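Local coordinates for protein putative tagatose-6-phosphate ketose/aldose isomerase (Escherichia coli, PDB 3C3J) that is a putative member of the SIS-domain family, with two such domains, each holding a parallel beta-sheet flanked by helices, at residues 57-62 / 86-91. Numbering follows the deposited sequence.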
loop_
_atom_site.group_PDB
_atom_site.type_symbol
_atom_site.label_atom_id
_atom_site.label_comp_id
_atom_site.label_asym_id
_atom_site.label_seq_id
_atom_site.Cartn_x
_atom_site.Cartn_y
_atom_site.Cartn_z
ATOM N N ILE A 57 -3.099 14.779 7.855
ATOM C CA ILE A 57 -3.070 13.870 6.719
ATOM C C ILE A 57 -2.105 14.399 5.680
ATOM O O ILE A 57 -2.219 15.546 5.258
ATOM C CB ILE A 57 -4.475 13.648 6.114
ATOM C CG1 ILE A 57 -5.343 12.888 7.103
ATOM C CG2 ILE A 57 -4.393 12.879 4.767
ATOM C CD1 ILE A 57 -6.804 12.672 6.676
ATOM N N LEU A 58 -1.161 13.565 5.267
ATOM C CA LEU A 58 -0.280 13.879 4.147
ATOM C C LEU A 58 -0.913 13.296 2.886
ATOM O O LEU A 58 -1.198 12.109 2.819
ATOM C CB LEU A 58 1.103 13.259 4.363
ATOM C CG LEU A 58 2.084 14.040 5.208
ATOM C CD1 LEU A 58 1.584 14.216 6.647
ATOM C CD2 LEU A 58 3.463 13.374 5.153
ATOM N N THR A 59 -1.134 14.134 1.881
ATOM C CA THR A 59 -1.812 13.683 0.678
ATOM C C THR A 59 -1.122 14.155 -0.611
ATOM O O THR A 59 -0.629 15.285 -0.701
ATOM C CB THR A 59 -3.312 14.102 0.700
ATOM O OG1 THR A 59 -4.028 13.361 -0.294
ATOM C CG2 THR A 59 -3.493 15.652 0.464
ATOM N N GLY A 60 -1.089 13.262 -1.591
ATOM C CA GLY A 60 -0.608 13.547 -2.936
ATOM C C GLY A 60 -1.073 12.423 -3.863
ATOM O O GLY A 60 -1.629 11.409 -3.398
ATOM N N ALA A 61 -0.865 12.609 -5.167
ATOM C CA ALA A 61 -1.180 11.596 -6.170
ATOM C C ALA A 61 0.104 11.013 -6.737
ATOM O O ALA A 61 1.101 11.712 -6.844
ATOM C CB ALA A 61 -1.988 12.229 -7.297
ATOM N N GLY A 62 0.078 9.735 -7.120
ATOM C CA GLY A 62 1.246 9.097 -7.747
ATOM C C GLY A 62 2.470 9.167 -6.838
ATOM O O GLY A 62 2.384 8.908 -5.620
ATOM N N VAL A 86 -2.792 9.552 3.154
ATOM C CA VAL A 86 -3.911 9.079 2.329
ATOM C C VAL A 86 -3.736 9.737 0.985
ATOM O O VAL A 86 -3.730 10.960 0.906
ATOM C CB VAL A 86 -5.315 9.476 2.913
ATOM C CG1 VAL A 86 -6.443 8.935 2.046
ATOM C CG2 VAL A 86 -5.479 8.957 4.320
ATOM N N PRO A 87 -3.573 8.949 -0.071
ATOM C CA PRO A 87 -3.410 9.517 -1.411
ATOM C C PRO A 87 -4.589 10.387 -1.810
ATOM O O PRO A 87 -5.724 10.108 -1.411
ATOM C CB PRO A 87 -3.360 8.288 -2.319
ATOM C CG PRO A 87 -3.025 7.145 -1.439
ATOM C CD PRO A 87 -3.484 7.479 -0.063
ATOM N N THR A 88 -4.339 11.448 -2.568
ATOM C CA THR A 88 -5.425 12.285 -3.049
ATOM C C THR A 88 -6.406 11.488 -3.877
ATOM O O THR A 88 -7.589 11.813 -3.893
ATOM C CB THR A 88 -4.963 13.493 -3.873
ATOM O OG1 THR A 88 -4.209 13.045 -5.004
ATOM C CG2 THR A 88 -4.122 14.426 -2.996
ATOM N N THR A 89 -5.920 10.458 -4.562
ATOM C CA THR A 89 -6.777 9.623 -5.383
ATOM C C THR A 89 -7.818 8.882 -4.523
ATOM O O THR A 89 -8.961 8.716 -4.957
ATOM C CB THR A 89 -5.908 8.666 -6.257
ATOM O OG1 THR A 89 -4.872 8.088 -5.452
ATOM C CG2 THR A 89 -5.246 9.444 -7.418
ATOM N N ASP A 90 -7.472 8.503 -3.291
ATOM C CA ASP A 90 -8.461 7.908 -2.358
ATOM C C ASP A 90 -9.390 8.935 -1.705
ATOM O O ASP A 90 -10.580 8.645 -1.487
ATOM C CB ASP A 90 -7.777 7.105 -1.241
ATOM C CG ASP A 90 -7.093 5.852 -1.750
ATOM O OD1 ASP A 90 -7.465 5.349 -2.832
ATOM O OD2 ASP A 90 -6.165 5.358 -1.061
ATOM N N LEU A 91 -8.866 10.116 -1.385
ATOM C CA LEU A 91 -9.694 11.200 -0.849
ATOM C C LEU A 91 -10.772 11.593 -1.831
ATOM O O LEU A 91 -11.923 11.796 -1.433
ATOM C CB LEU A 91 -8.852 12.423 -0.468
ATOM C CG LEU A 91 -7.942 12.275 0.758
ATOM C CD1 LEU A 91 -7.197 13.623 1.090
ATOM C CD2 LEU A 91 -8.716 11.709 1.948
HETATM O O HOH W 1 -2.078 7.923 -6.109
#
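Val86 and Thr88 each give their backbone N-H to a carbonyl of 57-62, and the Thr59 hydroxyl binds the carbonyl of Val86 between them. Val86 N reaches Leu58 O at 3.0 Å, continuing the parallel pairing of two neighbouring strands of the SIS-domain sheet beyond strand 82-85, up to the start of helix 88-93. Gly60 N lies 4.3 Å from Val86 O, too far for the expected strand bond. Instead Thr59 OG1, anti to its backbone N (chi1 -165°), donates to Val86 O at 2.7 Å, in the plane of that carbonyl. Thr88 N then binds Gly60 O at 2.8 Å; the bond is fairly straight (158° at the hydrogen), but the donor stands 56° out of the carbonyl plane. Pro87 is the N-cap of helix 88-93, and Pro87 O accepts from Leu91 N at 3.1 Å. A water accepts from Gly62 N at 3.0 Å and also bonds Thr89 OG1, tying the loop to the helix's first turn. Thr88 CG2 comes across the Thr59 side chain at about a right angle, a tight 2.9 Å from Thr59 OG1. Leu91 CD1 comes within 3.5 Å of Thr59 OG1, while Ile57 CG2 packs on Val86 CB. Strand 105-111 flanks the other edge of strand 55-59, helix 117-129 packs on Thr88 and Leu91, and the second subunit brings its His266 against Ala61.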